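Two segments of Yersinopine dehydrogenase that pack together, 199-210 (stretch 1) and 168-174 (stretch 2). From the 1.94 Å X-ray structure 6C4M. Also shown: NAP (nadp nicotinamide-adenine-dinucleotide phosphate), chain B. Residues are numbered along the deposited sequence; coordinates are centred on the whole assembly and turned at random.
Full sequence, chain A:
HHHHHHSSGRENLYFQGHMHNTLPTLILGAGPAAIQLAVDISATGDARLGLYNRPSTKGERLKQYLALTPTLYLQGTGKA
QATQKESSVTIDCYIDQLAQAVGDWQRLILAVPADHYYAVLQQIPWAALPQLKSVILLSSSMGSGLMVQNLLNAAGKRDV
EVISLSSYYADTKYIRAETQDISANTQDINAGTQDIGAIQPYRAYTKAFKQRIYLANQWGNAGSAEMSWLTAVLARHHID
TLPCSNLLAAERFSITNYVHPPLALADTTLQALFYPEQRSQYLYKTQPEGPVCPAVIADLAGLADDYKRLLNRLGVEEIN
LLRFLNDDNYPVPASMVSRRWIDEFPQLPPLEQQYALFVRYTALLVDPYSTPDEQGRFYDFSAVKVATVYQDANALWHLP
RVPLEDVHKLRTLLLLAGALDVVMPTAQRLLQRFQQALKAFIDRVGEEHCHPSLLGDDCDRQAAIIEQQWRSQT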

# COMPACT_ATOMS: atom_id res chain seq x y z
N ILE A 199 22.89 -25.50 -1.95
CA ILE A 199 22.81 -25.66 -3.41
C ILE A 199 23.38 -26.99 -3.91
O ILE A 199 24.59 -27.21 -3.87
CB ILE A 199 23.55 -24.51 -4.13
CG1 ILE A 199 22.76 -23.20 -4.02
CG2 ILE A 199 23.80 -24.86 -5.59
CD1 ILE A 199 23.36 -22.08 -4.85
N GLN A 200 22.50 -27.88 -4.40
CA GLN A 200 22.95 -29.03 -5.16
C GLN A 200 22.83 -28.69 -6.64
O GLN A 200 21.70 -28.61 -7.14
CB GLN A 200 22.13 -30.28 -4.82
CG GLN A 200 22.36 -30.83 -3.42
CD GLN A 200 23.83 -31.04 -3.11
OE1 GLN A 200 24.59 -31.48 -3.98
NE2 GLN A 200 24.25 -30.71 -1.89
N PRO A 201 23.92 -28.45 -7.37
CA PRO A 201 23.79 -27.73 -8.64
C PRO A 201 23.16 -28.55 -9.74
O PRO A 201 22.86 -27.98 -10.80
CB PRO A 201 25.24 -27.33 -8.97
CG PRO A 201 26.07 -28.37 -8.32
CD PRO A 201 25.33 -28.76 -7.06
N TYR A 202 22.92 -29.83 -9.51
CA TYR A 202 22.28 -30.73 -10.46
C TYR A 202 20.82 -31.02 -10.11
O TYR A 202 20.23 -31.93 -10.69
CB TYR A 202 23.08 -32.03 -10.53
CG TYR A 202 23.32 -32.63 -9.17
CD1 TYR A 202 22.40 -33.51 -8.61
CD2 TYR A 202 24.44 -32.29 -8.43
CE1 TYR A 202 22.62 -34.05 -7.35
CE2 TYR A 202 24.66 -32.82 -7.18
CZ TYR A 202 23.75 -33.69 -6.64
OH TYR A 202 23.99 -34.21 -5.40
N ARG A 203 20.24 -30.27 -9.17
CA ARG A 203 18.86 -30.43 -8.72
C ARG A 203 18.18 -29.08 -8.72
O ARG A 203 18.70 -28.12 -8.15
CB ARG A 203 18.78 -31.00 -7.30
CG ARG A 203 19.20 -32.43 -7.14
CD ARG A 203 19.02 -32.88 -5.68
NE ARG A 203 19.63 -34.18 -5.45
CZ ARG A 203 19.96 -34.66 -4.25
NH1 ARG A 203 19.73 -33.95 -3.15
NH2 ARG A 203 20.52 -35.87 -4.16
N ALA A 204 17.00 -29.00 -9.33
CA ALA A 204 16.25 -27.76 -9.36
C ALA A 204 14.79 -28.05 -9.10
O ALA A 204 14.36 -29.21 -9.09
CB ALA A 204 16.41 -27.03 -10.70
N TYR A 205 14.03 -26.99 -8.87
CA TYR A 205 12.60 -27.15 -8.70
C TYR A 205 11.92 -25.94 -9.30
O TYR A 205 12.43 -24.82 -9.24
CB TYR A 205 12.21 -27.34 -7.23
CG TYR A 205 12.19 -26.08 -6.41
CD1 TYR A 205 13.38 -25.48 -6.02
CD2 TYR A 205 10.99 -25.49 -6.02
CE1 TYR A 205 13.37 -24.31 -5.25
CE2 TYR A 205 10.98 -24.32 -5.25
CZ TYR A 205 12.16 -23.74 -4.88
OH TYR A 205 12.16 -22.59 -4.13
N THR A 206 10.80 -26.19 -9.95
CA THR A 206 10.05 -25.14 -10.63
C THR A 206 8.74 -24.97 -9.90
O THR A 206 7.97 -25.93 -9.76
CB THR A 206 9.83 -25.50 -12.09
OG1 THR A 206 11.10 -25.53 -12.76
CG2 THR A 206 8.91 -24.48 -12.75
N LYS A 207 8.50 -23.74 -9.44
CA LYS A 207 7.33 -23.35 -8.65
C LYS A 207 6.16 -22.90 -9.50
O LYS A 207 5.01 -22.97 -9.04
CB LYS A 207 7.70 -22.18 -7.72
CG LYS A 207 8.69 -22.52 -6.62
CD LYS A 207 9.58 -21.31 -6.20
CE LYS A 207 8.76 -20.06 -5.89
NZ LYS A 207 9.63 -18.95 -5.40
N ALA A 208 6.41 -22.45 -10.73
CA ALA A 208 5.36 -21.83 -11.53
C ALA A 208 5.84 -21.69 -12.97
O ALA A 208 7.04 -21.58 -13.23
CB ALA A 208 4.98 -20.47 -10.94
N PHE A 209 4.88 -21.72 -13.90
CA PHE A 209 5.14 -21.43 -15.30
C PHE A 209 4.46 -20.12 -15.68
O PHE A 209 3.41 -19.76 -15.14
CB PHE A 209 4.65 -22.58 -16.20
CG PHE A 209 5.44 -23.85 -16.02
CD1 PHE A 209 6.72 -23.97 -16.51
CD2 PHE A 209 4.90 -24.92 -15.33
CE1 PHE A 209 7.44 -25.13 -16.33
CE2 PHE A 209 5.61 -26.08 -15.14
CZ PHE A 209 6.89 -26.19 -15.64
N LYS A 210 5.08 -19.38 -16.61
CA LYS A 210 4.48 -18.16 -17.11
C LYS A 210 3.25 -18.49 -17.96
O LYS A 210 3.12 -19.60 -18.48
CB LYS A 210 5.48 -17.36 -17.95
CG LYS A 210 6.75 -16.88 -17.21
CD LYS A 210 6.53 -15.79 -16.23
CE LYS A 210 7.87 -15.43 -15.57
NZ LYS A 210 7.70 -14.53 -14.35
PA NAP B . 21.66 -17.51 -13.69
O1A NAP B . 21.04 -16.44 -14.50
O2A NAP B . 21.88 -17.07 -12.22
O5B NAP B . 23.08 -17.91 -14.40
C5B NAP B . 22.95 -18.71 -15.60
C4B NAP B . 24.37 -19.04 -16.09
O4B NAP B . 25.08 -17.68 -16.35
C3B NAP B . 25.06 -19.66 -15.20
O3B NAP B . 25.96 -20.63 -15.82
C2B NAP B . 25.99 -18.50 -14.48
O2B NAP B . 27.21 -19.11 -13.94
C1B NAP B . 26.29 -17.67 -15.41
N9A NAP B . 26.28 -16.34 -14.82
C8A NAP B . 25.44 -15.66 -14.01
N7A NAP B . 26.03 -14.47 -13.81
C5A NAP B . 27.22 -14.45 -14.49
C6A NAP B . 28.14 -13.44 -14.57
N6A NAP B . 28.25 -12.09 -14.01
N1A NAP B . 29.25 -13.61 -15.31
C2A NAP B . 29.46 -14.80 -15.98
N3A NAP B . 28.54 -15.80 -15.89
C4A NAP B . 27.40 -15.61 -15.14
O3 NAP B . 20.63 -18.81 -13.70
PN NAP B . 19.12 -18.96 -14.27
O1N NAP B . 19.06 -20.33 -14.77
O2N NAP B . 18.20 -18.71 -13.05
O5D NAP B . 18.68 -17.85 -15.44
C5D NAP B . 18.76 -18.19 -16.85
C4D NAP B . 18.26 -16.95 -17.62
O4D NAP B . 16.73 -16.68 -17.25
C3D NAP B . 18.88 -15.83 -17.32
O3D NAP B . 18.77 -14.96 -18.55
C2D NAP B . 18.06 -15.13 -16.23
O2D NAP B . 18.19 -13.80 -16.39
C1D NAP B . 16.63 -15.53 -16.63
N1N NAP B . 15.68 -15.69 -15.50
C2N NAP B . 15.55 -16.86 -14.83
C3N NAP B . 14.61 -16.95 -13.79
C7N NAP B . 14.42 -18.27 -13.00
O7N NAP B . 13.41 -18.54 -12.49
N7N NAP B . 15.56 -19.15 -12.91
C4N NAP B . 13.85 -15.87 -13.44
C5N NAP B . 13.99 -14.71 -14.10
C6N NAP B . 14.91 -14.62 -15.15
P2B NAP B . 27.20 -19.80 -12.39
O1X NAP B . 27.35 -18.66 -11.40
O2X NAP B . 25.91 -20.50 -12.15
O3X NAP B . 28.39 -20.72 -12.26
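Stretch 2 (168-174) YYADTKY

Small side chains fill the apolar centre of this contact, with the Phe209 ring beside them. On one face of the sheet the methyl of Ala170 lies beside Phe209 (CB to Phe209 CD1, 3.7 Å) and Thr206 (CB to Thr206 CG2, 3.9 Å), while Thr172 CG2 meets Ala204 CB at 3.7 Å. Stretch 2 carries Ala170 and Thr172 on an extended strand, 170-173, which runs antiparallel to strand 203-209 at 147°, with the axes 4.6 Å apart at closest approach. Thr206 faces Thr172 as a non-hydrogen-bonded pair, CA to CA 4.2 Å, and Thr206 OG1 lies 2.8 Å from Thr172 OG1.

The backbone fixes the register. Tyr205 and Lys173 bond reciprocally, Tyr205 N to Lys173 O at 2.8 Å and Lys173 N to Tyr205 O at 2.9 Å; further along, Lys207 N reaches Asp171 O at 3.0 Å, and Lys210 N closes nearly straight on Tyr169 O at 2.9 Å. Next to Lys173, Tyr174 offers a ring face to Ile199, whose CG2 sits 4.2 Å from the ring centroid.

Charge gathers on the other face: within stretch 2, Lys173 NZ makes a salt bridge to Asp171 OD1 at 2.9 Å, though as a hydrogen bond it is weak, and Asp171 OD2 a long salt bridge from Lys207 NZ at 3.8 Å. Thr172 still has its backbone N free for the cofactor, donating to NAP O7N at 2.9 Å.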

# COMPACT_ATOMS: atom_id res chain seq x y z
N TYR A 168 12.55 -15.86 -19.60
CA TYR A 168 12.51 -17.26 -19.24
C TYR A 168 11.07 -17.61 -18.86
O TYR A 168 10.32 -16.76 -18.35
CB TYR A 168 13.47 -17.56 -18.09
CG TYR A 168 13.37 -18.97 -17.58
CD1 TYR A 168 13.55 -20.06 -18.44
CD2 TYR A 168 13.08 -19.23 -16.24
CE1 TYR A 168 13.42 -21.35 -17.97
CE2 TYR A 168 12.96 -20.52 -15.76
CZ TYR A 168 13.13 -21.58 -16.63
OH TYR A 168 13.02 -22.87 -16.15
N TYR A 169 10.67 -18.84 -19.17
CA TYR A 169 9.25 -19.20 -19.17
C TYR A 169 8.77 -19.79 -17.84
O TYR A 169 7.63 -20.28 -17.76
CB TYR A 169 8.95 -20.17 -20.32
CG TYR A 169 9.73 -21.46 -20.32
CD1 TYR A 169 9.29 -22.58 -19.62
CD2 TYR A 169 10.90 -21.59 -21.09
CE1 TYR A 169 10.01 -23.79 -19.66
CE2 TYR A 169 11.62 -22.76 -21.13
CZ TYR A 169 11.19 -23.86 -20.42
OH TYR A 169 11.93 -25.04 -20.52
N ALA A 170 9.57 -19.71 -16.79
CA ALA A 170 9.21 -20.31 -15.52
C ALA A 170 9.90 -19.60 -14.37
O ALA A 170 10.62 -18.61 -14.55
CB ALA A 170 9.59 -21.79 -15.50
N ASP A 171 9.70 -20.17 -13.18
CA ASP A 171 10.36 -19.79 -11.94
C ASP A 171 11.04 -21.05 -11.40
O ASP A 171 10.36 -21.97 -10.92
CB ASP A 171 9.32 -19.26 -10.95
CG ASP A 171 9.94 -18.73 -9.67
OD1 ASP A 171 11.04 -19.17 -9.28
OD2 ASP A 171 9.31 -17.85 -9.05
N THR A 172 12.36 -21.09 -11.48
CA THR A 172 13.11 -22.31 -11.20
C THR A 172 14.32 -21.98 -10.35
O THR A 172 15.03 -21.01 -10.61
CB THR A 172 13.60 -23.00 -12.51
OG1 THR A 172 12.48 -23.18 -13.39
CG2 THR A 172 14.24 -24.36 -12.19
N LYS A 173 14.58 -22.83 -9.35
CA LYS A 173 15.59 -22.57 -8.33
C LYS A 173 16.27 -23.86 -7.90
O LYS A 173 15.75 -24.97 -8.08
CB LYS A 173 14.96 -21.86 -7.11
CG LYS A 173 14.77 -20.39 -7.35
CD LYS A 173 13.36 -19.91 -7.04
CE LYS A 173 13.21 -18.42 -7.37
NZ LYS A 173 13.70 -18.09 -8.77
N TYR A 174 17.46 -23.70 -7.34
CA TYR A 174 18.23 -24.84 -6.86
C TYR A 174 17.60 -25.51 -5.65
O TYR A 174 17.10 -24.82 -4.77
CB TYR A 174 19.64 -24.37 -6.53
CG TYR A 174 20.50 -24.14 -7.74
CD1 TYR A 174 20.57 -25.08 -8.75
CD2 TYR A 174 21.24 -22.96 -7.88
CE1 TYR A 174 21.36 -24.88 -9.86
CE2 TYR A 174 22.03 -22.75 -9.00
CZ TYR A 174 22.08 -23.72 -9.98
OH TYR A 174 22.86 -23.53 -11.09